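Local coordinates for Lin2004 protein (Listeria innocua, PDB 2HUJ) that is of unknown function but folds as a four-helix bundle and represents a bacterial family of uncharacterised proteins, at residues L91-A94 against C95-V98; H114-D117 against H118-T122; D68-L71 against E72-P76. All coordinates share one frame; numbering follows the deposited sequence.

Interaction 1 of 3, residues L91-A94 against C95-V98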
ATOM      1  N   LEU A  91       2.464  -6.313   8.297  1.00 26.10           N
ATOM      2  CA  LEU A  91       1.510  -6.078   7.230  1.00 26.11           C
ATOM      3  C   LEU A  91       0.575  -4.945   7.579  1.00 25.92           C
ATOM      4  O   LEU A  91       0.269  -4.117   6.718  1.00 26.01           O
ATOM      5  CB  LEU A  91       0.714  -7.344   6.943  1.00 27.48           C
ATOM      6  CG  LEU A  91       1.502  -8.485   6.319  1.00 28.79           C
ATOM      7  CD1 LEU A  91       0.613  -9.694   6.066  1.00 29.99           C
ATOM      8  CD2 LEU A  91       2.198  -7.985   5.048  1.00 30.53           C
ATOM      9  N   ARG A  92       0.119  -4.871   8.830  1.00 26.86           N
ATOM     10  CA  ARG A  92      -0.767  -3.779   9.224  1.00 27.22           C
ATOM     11  C   ARG A  92      -0.072  -2.421   9.122  1.00 26.87           C
ATOM     12  O   ARG A  92      -0.685  -1.435   8.698  1.00 26.15           O
ATOM     13  CB  ARG A  92      -1.321  -3.996  10.627  1.00 27.91           C
ATOM     14  CG  ARG A  92      -2.325  -5.139  10.740  1.00 27.13           C
ATOM     15  CD  ARG A  92      -2.960  -5.225  12.080  1.00 30.20           C
ATOM     16  NE  ARG A  92      -3.882  -6.355  12.213  1.00 29.53           N
ATOM     17  CZ  ARG A  92      -5.099  -6.424  11.699  1.00 36.49           C
ATOM     18  NH1 ARG A  92      -5.592  -5.426  10.999  1.00 35.46           N
ATOM     19  NH2 ARG A  92      -5.823  -7.530  11.874  1.00 35.29           N
ATOM     20  N   GLN A  93       1.199  -2.378   9.497  1.00 25.93           N
ATOM     21  CA  GLN A  93       1.967  -1.140   9.433  1.00 27.70           C
ATOM     22  C   GLN A  93       2.189  -0.708   7.992  1.00 26.81           C
ATOM     23  O   GLN A  93       2.076   0.494   7.689  1.00 26.04           O
ATOM     24  CB  GLN A  93       3.273  -1.224  10.248  1.00 27.02           C
ATOM     25  CG  GLN A  93       3.012  -1.320  11.717  1.00 29.47           C
ATOM     26  CD  GLN A  93       4.268  -1.439  12.499  1.00 37.79           C
ATOM     27  OE1 GLN A  93       5.209  -2.072  12.069  1.00 38.54           O
ATOM     28  NE2 GLN A  93       4.284  -0.871  13.650  1.00 30.42           N
ATOM     29  N   ALA A  94       2.438  -1.663   7.103  1.00 26.41           N
ATOM     30  CA  ALA A  94       2.567  -1.378   5.674  1.00 27.51           C
ATOM     31  C   ALA A  94       1.299  -0.694   5.159  1.00 29.21           C
ATOM     32  O   ALA A  94       1.366   0.322   4.419  1.00 30.85           O
ATOM     33  CB  ALA A  94       2.871  -2.645   4.889  1.00 28.91           C
ATOM     34  N   CYS A  95       0.143  -1.183   5.607  1.00 27.54           N
ATOM     35  CA  CYS A  95      -1.162  -0.603   5.251  1.00 27.71           C
ATOM     36  C   CYS A  95      -1.419   0.767   5.884  1.00 29.05           C
ATOM     37  O   CYS A  95      -1.917   1.677   5.233  1.00 28.50           O
ATOM     38  CB  CYS A  95      -2.286  -1.579   5.617  1.00 30.35           C
ATOM     39  SG  CYS A  95      -2.266  -3.053   4.526  1.00 31.80           S
ATOM     40  N   ASP A  96      -1.075   0.909   7.159  1.00 26.47           N
ATOM     41  CA  ASP A  96      -1.171   2.208   7.833  1.00 27.25           C
ATOM     42  C   ASP A  96      -0.410   3.250   7.039  1.00 26.95           C
ATOM     43  O   ASP A  96      -0.892   4.398   6.857  1.00 25.49           O
ATOM     44  CB  ASP A  96      -0.591   2.173   9.237  1.00 25.98           C
ATOM     45  CG  ASP A  96      -1.402   1.361  10.216  1.00 32.50           C
ATOM     46  OD1 ASP A  96      -2.609   1.102   9.977  1.00 34.24           O
ATOM     47  OD2 ASP A  96      -0.803   0.983  11.256  1.00 32.07           O
ATOM     48  N   ASN A  97       0.778   2.878   6.558  1.00 25.75           N
ATOM     49  CA  ASN A  97       1.617   3.820   5.800  1.00 27.31           C
ATOM     50  C   ASN A  97       0.915   4.340   4.563  1.00 27.72           C
ATOM     51  O   ASN A  97       1.071   5.492   4.180  1.00 27.49           O
ATOM     52  CB  ASN A  97       2.923   3.157   5.338  1.00 28.44           C
ATOM     53  CG  ASN A  97       3.839   2.762   6.487  1.00 26.39           C
ATOM     54  OD1 ASN A  97       3.697   3.256   7.599  1.00 26.85           O
ATOM     55  ND2 ASN A  97       4.766   1.842   6.227  1.00 27.30           N
ATOM     56  N   VAL A  98       0.208   3.445   3.875  1.00 27.11           N
ATOM     57  CA  VAL A  98      -0.498   3.820   2.658  1.00 26.14           C
ATOM     58  C   VAL A  98      -1.582   4.847   2.963  1.00 27.60           C
ATOM     59  O   VAL A  98      -1.771   5.793   2.209  1.00 29.75           O
ATOM     60  CB  VAL A  98      -1.111   2.604   1.996  1.00 25.10           C
ATOM     61  CG1 VAL A  98      -1.947   3.008   0.774  1.00 27.84           C
ATOM     62  CG2 VAL A  98      -0.012   1.632   1.534  1.00 28.64           C
TER
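One turn of helix 88-104, the third helix of a four-helix bundle, joins Leu91-Ala94 to Cys95-Val98 by backbone hydrogen bonds and by side chains lying back on the carbonyls of the turn before. Asp96 N donates to Arg92 O at 2.8 Å, and Asn97 N to Gln93 O at 2.9 Å. Cys95 N reaches Leu91 O at 3.1 Å. The last bond, from Val98 N to Ala94 O, is weak at 3.4 Å. Ala94 O also accepts from the hydroxyl of Thr122 on helix 112-137.

Cys95 SG sits beside its own backbone N (chi1 -70°), which brings the sulfur to 3.5 Å from Leu91 O. The thiol side faces the core, where Phe70 and Leu71 of helix 52-81 and Leu29 of helix 16-45 touch it. Asn97 takes a similar first torsion, and its CG lies 3.1 Å from Gln93 O. Its ND2 has a weak bond to Thr122 OG1. Val98 turns CG2 back along the helix, 3.5 Å from Ala94 O. On the outer side, Asp96 CG comes to 3.3 Å from Arg92 O, while the Arg92 guanidinium turns away to a salt bridge with Glu88. Buried Leu91, Ala94, Cys95 and Val98 against the more polar Arg92, Gln93 and Asp96 give the two-sided pattern of an amphipathic helix in a four-helix bundle.

Interaction 2 of 3, residues H114-D117 against H118-T122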
ATOM      1  N   HIS A 114      10.589  11.579   5.731  1.00 24.61           N
ATOM      2  CA  HIS A 114       9.525  10.802   6.371  1.00 26.16           C
ATOM      3  C   HIS A 114       8.625  10.147   5.314  1.00 26.71           C
ATOM      4  O   HIS A 114       8.320   8.945   5.373  1.00 26.12           O
ATOM      5  CB  HIS A 114       8.687  11.667   7.319  1.00 29.31           C
ATOM      6  CG  HIS A 114       9.416  12.081   8.557  1.00 35.06           C
ATOM      7  ND1 HIS A 114      10.587  11.474   8.976  1.00 45.63           N
ATOM      8  CD2 HIS A 114       9.156  13.056   9.463  1.00 41.43           C
ATOM      9  CE1 HIS A 114      11.007  12.050  10.089  1.00 46.73           C
ATOM     10  NE2 HIS A 114      10.160  13.015  10.405  1.00 48.97           N
ATOM     11  N   PHE A 115       8.225  10.924   4.312  1.00 26.62           N
ATOM     12  CA  PHE A 115       7.375  10.389   3.238  1.00 25.82           C
ATOM     13  C   PHE A 115       8.072   9.258   2.486  1.00 25.45           C
ATOM     14  O   PHE A 115       7.526   8.170   2.335  1.00 26.91           O
ATOM     15  CB  PHE A 115       6.953  11.522   2.293  1.00 27.11           C
ATOM     16  CG  PHE A 115       5.680  11.236   1.539  1.00 24.07           C
ATOM     17  CD1 PHE A 115       5.608  10.148   0.657  1.00 26.50           C
ATOM     18  CD2 PHE A 115       4.585  12.060   1.647  1.00 27.12           C
ATOM     19  CE1 PHE A 115       4.448   9.855  -0.054  1.00 29.47           C
ATOM     20  CE2 PHE A 115       3.407  11.757   0.939  1.00 26.03           C
ATOM     21  CZ  PHE A 115       3.352  10.695   0.063  1.00 25.75           C
ATOM     22  N   LEU A 116       9.276   9.534   2.018  1.00 25.69           N
ATOM     23  CA  LEU A 116      10.121   8.541   1.359  1.00 26.51           C
ATOM     24  C   LEU A 116      10.200   7.247   2.174  1.00 25.88           C
ATOM     25  O   LEU A 116      10.064   6.175   1.625  1.00 25.97           O
ATOM     26  CB  LEU A 116      11.516   9.093   1.202  1.00 25.99           C
ATOM     27  CG  LEU A 116      12.574   8.135   0.644  1.00 25.91           C
ATOM     28  CD1 LEU A 116      12.251   7.805  -0.788  1.00 30.53           C
ATOM     29  CD2 LEU A 116      13.944   8.729   0.767  1.00 31.22           C
ATOM     30  N   ASP A 117      10.488   7.376   3.477  1.00 27.12           N
ATOM     31  CA  ASP A 117      10.671   6.198   4.322  1.00 25.99           C
ATOM     32  C   ASP A 117       9.404   5.375   4.439  1.00 26.76           C
ATOM     33  O   ASP A 117       9.462   4.149   4.452  1.00 25.98           O
ATOM     34  CB  ASP A 117      11.207   6.568   5.701  1.00 27.39           C
ATOM     35  CG  ASP A 117      12.677   7.014   5.688  1.00 29.12           C
ATOM     36  OD1 ASP A 117      13.433   6.829   4.692  1.00 24.30           O
ATOM     37  OD2 ASP A 117      13.108   7.562   6.730  1.00 26.44           O
ATOM     38  N   HIS A 118       8.265   6.066   4.509  1.00 23.62           N
ATOM     39  CA  HIS A 118       6.943   5.391   4.508  1.00 26.30           C
ATOM     40  C   HIS A 118       6.626   4.734   3.194  1.00 27.35           C
ATOM     41  O   HIS A 118       6.137   3.584   3.155  1.00 28.40           O
ATOM     42  CB  HIS A 118       5.885   6.362   4.937  1.00 25.63           C
ATOM     43  CG  HIS A 118       5.909   6.610   6.408  1.00 27.29           C
ATOM     44  ND1 HIS A 118       6.907   7.353   7.010  1.00 30.13           N
ATOM     45  CD2 HIS A 118       5.172   6.075   7.418  1.00 29.72           C
ATOM     46  CE1 HIS A 118       6.726   7.344   8.325  1.00 34.35           C
ATOM     47  NE2 HIS A 118       5.680   6.578   8.600  1.00 30.32           N
ATOM     48  N   TYR A 119       6.868   5.461   2.108  1.00 25.55           N
ATOM     49  CA  TYR A 119       6.656   4.905   0.766  1.00 25.04           C
ATOM     50  C   TYR A 119       7.515   3.656   0.562  1.00 25.63           C
ATOM     51  O   TYR A 119       7.035   2.612   0.099  1.00 25.57           O
ATOM     52  CB  TYR A 119       6.998   5.973  -0.303  1.00 26.22           C
ATOM     53  CG  TYR A 119       7.290   5.421  -1.701  1.00 25.08           C
ATOM     54  CD1 TYR A 119       6.282   4.835  -2.474  1.00 25.92           C
ATOM     55  CD2 TYR A 119       8.549   5.528  -2.256  1.00 28.65           C
ATOM     56  CE1 TYR A 119       6.554   4.357  -3.755  1.00 27.48           C
ATOM     57  CE2 TYR A 119       8.824   5.047  -3.514  1.00 29.94           C
ATOM     58  CZ  TYR A 119       7.818   4.446  -4.253  1.00 28.59           C
ATOM     59  OH  TYR A 119       8.135   3.976  -5.502  1.00 28.41           O
ATOM     60  N   GLN A 120       8.797   3.746   0.893  1.00 24.67           N
ATOM     61  CA  GLN A 120       9.711   2.624   0.629  1.00 23.12           C
ATOM     62  C   GLN A 120       9.434   1.423   1.522  1.00 25.25           C
ATOM     63  O   GLN A 120       9.515   0.274   1.066  1.00 24.93           O
ATOM     64  CB  GLN A 120      11.163   3.068   0.780  1.00 24.17           C
ATOM     65  CG  GLN A 120      11.580   3.984  -0.352  1.00 23.26           C
ATOM     66  CD  GLN A 120      13.057   4.299  -0.433  1.00 27.20           C
ATOM     67  OE1 GLN A 120      13.737   4.541   0.583  1.00 29.70           O
ATOM     68  NE2 GLN A 120      13.562   4.378  -1.674  1.00 26.24           N
ATOM     69  N   SER A 121       9.098   1.673   2.785  1.00 23.68           N
ATOM     70  CA  SER A 121       8.811   0.587   3.719  1.00 22.71           C
ATOM     71  C   SER A 121       7.658  -0.270   3.176  1.00 24.50           C
ATOM     72  O   SER A 121       7.741  -1.495   3.129  1.00 25.86           O
ATOM     73  CB  SER A 121       8.456   1.144   5.103  1.00 24.98           C
ATOM     74  OG  SER A 121       8.084   0.098   5.983  1.00 26.75           O
ATOM     75  N   THR A 122       6.569   0.375   2.779  1.00 24.70           N
ATOM     76  CA  THR A 122       5.462  -0.338   2.164  1.00 25.35           C
ATOM     77  C   THR A 122       5.844  -1.084   0.916  1.00 27.61           C
ATOM     78  O   THR A 122       5.472  -2.255   0.733  1.00 24.33           O
ATOM     79  CB  THR A 122       4.308   0.635   1.860  1.00 27.54           C
ATOM     80  OG1 THR A 122       3.835   1.172   3.103  1.00 29.04           O
ATOM     81  CG2 THR A 122       3.177  -0.095   1.185  1.00 27.12           C
TER
HETATM   82  O   HOH W   1      13.650   4.416   3.340  1.00 25.50           O
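His118 folds its imidazole back along helix 112-137 and meets the backbone carbonyl of His114 one turn earlier. His118 ND1 donates to His114 O at 2.7 Å, with an N-H...O angle of 155°. The oxygen lies at the ring edge, close to the imidazole plane, but ND1 stands above the carbonyl plane. His118 N binds His114 O as well, at 3.0 Å from the opposite face of that plane. Two donors of one residue thus grip one carbonyl, and this should restrain rotation of the ring. CG lies beside the backbone N (chi1 -76°), which points the ring toward the preceding turn. Since the partner is a carbonyl, the bond implies a hydrogen on His118 ND1.

Leu116 and Gln120 pair differently. Their side chains cross at a slant, and Leu116 CD1 rests 3.6 Å from Gln120 CD, near the middle of the amide. Gln120 CG also passes 3.3 Å from Leu116 O. Gln120 OE1 accepts from a water at 2.8 Å. The same water donates to Asp117 OD1, also at 2.8 Å, and so bridges two acceptors. Asp117 OD2 has its own partner in a salt bridge with Lys113. Backbone bonds join the turns beneath these groups; Tyr119 N to Phe115 O is the straightest of them, at 171°.

Phe115 and Tyr119 leave toward helix 16-45, where their rings stack with Tyr40 and Trp37, Tyr119 OH is hydrogen-bonded to Glu34, and Leu116 also touches Trp37. On the flank facing helix 88-104, Phe115 meets Thr101 and Ser104, His118 touches Asn97, and Thr122 packs on Val98, so the segment borders two neighbouring helices of the bundle.

Interaction 3 of 3, residues D68-L71 against E72-P76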
ATOM      1  N   ASP A  68      -7.844  -2.404   3.067  1.00 29.42           N
ATOM      2  CA  ASP A  68      -8.767  -3.314   3.749  1.00 30.49           C
ATOM      3  C   ASP A  68      -8.931  -4.623   2.963  1.00 29.87           C
ATOM      4  O   ASP A  68      -8.963  -5.694   3.553  1.00 30.41           O
ATOM      5  CB  ASP A  68     -10.156  -2.674   3.923  1.00 34.43           C
ATOM      6  CG  ASP A  68     -10.197  -1.527   4.972  1.00 35.97           C
ATOM      7  OD1 ASP A  68      -9.268  -1.332   5.764  1.00 36.82           O
ATOM      8  OD2 ASP A  68     -11.232  -0.825   4.980  1.00 43.34           O
ATOM      9  N   ASP A  69      -9.043  -4.517   1.633  1.00 28.06           N
ATOM     10  CA  ASP A  69      -9.173  -5.667   0.752  1.00 27.51           C
ATOM     11  C   ASP A  69      -7.935  -6.550   0.887  1.00 24.65           C
ATOM     12  O   ASP A  69      -8.037  -7.772   0.992  1.00 26.34           O
ATOM     13  CB  ASP A  69      -9.313  -5.209  -0.705  1.00 27.76           C
ATOM     14  CG  ASP A  69     -10.717  -4.729  -1.057  1.00 36.85           C
ATOM     15  OD1 ASP A  69     -11.582  -4.628  -0.154  1.00 38.46           O
ATOM     16  OD2 ASP A  69     -10.924  -4.408  -2.253  1.00 40.57           O
ATOM     17  N   PHE A  70      -6.758  -5.926   0.925  1.00 26.84           N
ATOM     18  CA  PHE A  70      -5.530  -6.684   1.109  1.00 27.15           C
ATOM     19  C   PHE A  70      -5.499  -7.407   2.449  1.00 28.42           C
ATOM     20  O   PHE A  70      -5.241  -8.609   2.509  1.00 27.03           O
ATOM     21  CB  PHE A  70      -4.320  -5.768   0.966  1.00 26.06           C
ATOM     22  CG  PHE A  70      -3.016  -6.387   1.390  1.00 23.78           C
ATOM     23  CD1 PHE A  70      -2.274  -7.245   0.527  1.00 24.69           C
ATOM     24  CD2 PHE A  70      -2.480  -6.091   2.635  1.00 26.96           C
ATOM     25  CE1 PHE A  70      -1.060  -7.762   0.933  1.00 24.66           C
ATOM     26  CE2 PHE A  70      -1.278  -6.618   3.041  1.00 26.99           C
ATOM     27  CZ  PHE A  70      -0.567  -7.463   2.210  1.00 24.96           C
ATOM     28  N   LEU A  71      -5.781  -6.687   3.522  1.00 27.99           N
ATOM     29  CA  LEU A  71      -5.708  -7.277   4.857  1.00 28.42           C
ATOM     30  C   LEU A  71      -6.704  -8.403   5.068  1.00 27.60           C
ATOM     31  O   LEU A  71      -6.401  -9.367   5.764  1.00 27.28           O
ATOM     32  CB  LEU A  71      -5.921  -6.233   5.939  1.00 28.31           C
ATOM     33  CG  LEU A  71      -4.764  -5.240   6.126  1.00 27.74           C
ATOM     34  CD1 LEU A  71      -5.231  -4.175   7.104  1.00 34.65           C
ATOM     35  CD2 LEU A  71      -3.499  -5.940   6.599  1.00 31.33           C
ATOM     36  N   GLU A  72      -7.882  -8.281   4.472  1.00 29.41           N
ATOM     37  CA  GLU A  72      -8.925  -9.321   4.557  1.00 30.02           C
ATOM     38  C   GLU A  72      -8.383 -10.704   4.242  1.00 27.88           C
ATOM     39  O   GLU A  72      -8.735 -11.663   4.907  1.00 27.24           O
ATOM     40  CB  GLU A  72     -10.071  -8.978   3.601  1.00 29.22           C
ATOM     41  CG  GLU A  72     -11.275  -9.856   3.743  1.00 33.33           C
ATOM     42  CD  GLU A  72     -12.280  -9.701   2.611  1.00 40.66           C
ATOM     43  OE1 GLU A  72     -12.099  -8.826   1.722  1.00 48.17           O
ATOM     44  OE2 GLU A  72     -13.262 -10.478   2.630  1.00 55.57           O
ATOM     45  N   LEU A  73      -7.525 -10.792   3.230  1.00 25.37           N
ATOM     46  CA  LEU A  73      -6.876 -12.044   2.838  1.00 25.43           C
ATOM     47  C   LEU A  73      -5.477 -12.249   3.405  1.00 22.65           C
ATOM     48  O   LEU A  73      -5.082 -13.377   3.725  1.00 26.69           O
ATOM     49  CB  LEU A  73      -6.795 -12.114   1.321  1.00 26.36           C
ATOM     50  CG  LEU A  73      -8.122 -12.004   0.566  1.00 34.86           C
ATOM     51  CD1 LEU A  73      -7.852 -12.309  -0.883  1.00 36.74           C
ATOM     52  CD2 LEU A  73      -9.142 -12.980   1.118  1.00 35.87           C
ATOM     53  N   ALA A  74      -4.743 -11.154   3.599  1.00 24.68           N
ATOM     54  CA  ALA A  74      -3.349 -11.220   4.004  1.00 24.42           C
ATOM     55  C   ALA A  74      -3.183 -11.664   5.447  1.00 24.94           C
ATOM     56  O   ALA A  74      -2.217 -12.357   5.762  1.00 25.80           O
ATOM     57  CB  ALA A  74      -2.659  -9.823   3.826  1.00 24.90           C
ATOM     58  N   ILE A  75      -4.056 -11.214   6.342  1.00 25.40           N
ATOM     59  CA  ILE A  75      -3.937 -11.625   7.744  1.00 26.57           C
ATOM     60  C   ILE A  75      -4.157 -13.127   7.941  1.00 28.01           C
ATOM     61  O   ILE A  75      -3.284 -13.793   8.517  1.00 28.34           O
ATOM     62  CB  ILE A  75      -4.777 -10.754   8.706  1.00 30.23           C
ATOM     63  CG1 ILE A  75      -4.396  -9.287   8.583  1.00 33.50           C
ATOM     64  CG2 ILE A  75      -4.580 -11.229  10.168  1.00 32.30           C
ATOM     65  CD1 ILE A  75      -2.912  -9.008   8.642  1.00 37.53           C
ATOM     66  N   PRO A  76      -5.286 -13.687   7.455  1.00 29.11           N
ATOM     67  CA  PRO A  76      -5.440 -15.152   7.514  1.00 28.50           C
ATOM     68  C   PRO A  76      -4.274 -15.894   6.836  1.00 28.50           C
ATOM     69  O   PRO A  76      -3.778 -16.905   7.353  1.00 28.48           O
ATOM     70  CB  PRO A  76      -6.740 -15.389   6.742  1.00 32.19           C
ATOM     71  CG  PRO A  76      -7.485 -14.102   6.845  1.00 34.01           C
ATOM     72  CD  PRO A  76      -6.487 -13.022   6.917  1.00 29.85           C
TER
HETATM   73  O   HOH W   2     -12.406  -6.140   2.235  1.00 56.31           O
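Ala74 sets its methyl over one face of the Phe70 ring, at the tight, buried side of this turn of helix 52-81. Its CB lies 3.6 Å from the ring centroid, 17° off the ring normal, in a CH-pi contact displaced a little toward the rim. The nearest ring atom is Phe70 CZ, 3.5 Å from Ala74 CB. Phe70 CG stands anti to the backbone N (chi1 169°), and this swings the ring forward beneath the next turn. The backbone closes the same pair, as Ala74 N donates to Phe70 O at 2.8 Å. Leu73 N adds a weak bond to that oxygen. The ring also touches Thr26 and Leu29 of helix 16-45 and Leu91 of helix 88-104.

Leu71 and Ile75 run side by side and point the same way. Leu71 CD2 meets Ile75 CD1 at 3.7 Å, while Ile75 N binds Leu71 O at 3.0 Å. Pro76 has no N-H for Glu72 O, and the helix is kinked there; Pro76 CD lies 3.8 Å from Leu71 O.

The solvent side is looser and works through water. Asp69 and Glu72 keep their carboxylates apart, with Asp69 OD1 4.6 Å from Glu72 OE1. A water between them donates to both, at 2.9 Å to Asp69 OD1. Glu72 OE1 is also in a salt bridge with Arg25 of helix 16-45, and that arginine is hydrogen-bonded to Asp69 O.

The chemistry thus divides between carbon packing on the core side and shared polar partners outside. The water and Arg25 probably ease the repulsion between the two acids.

Overall arrangement
The three contacts lie in series along the chain: interaction 3 on helix 52-81, interaction 1 on helix 88-104 and interaction 2 on helix 112-137. Interaction 1 is the middle one in space. Its centre is about 10 Å from that of interaction 2 and about 11 Å from that of interaction 3, and it touches both. Toward interaction 3, Leu91 CD1 packs 3.9 Å from Ala74 O. Interactions 2 and 3 do not touch; their centres are about 21 Å apart, on opposite sides of the chain's centre. Helix 16-45 borders all three, so all three belong to one four-helix bundle, with helix 88-104 between the other two contacts.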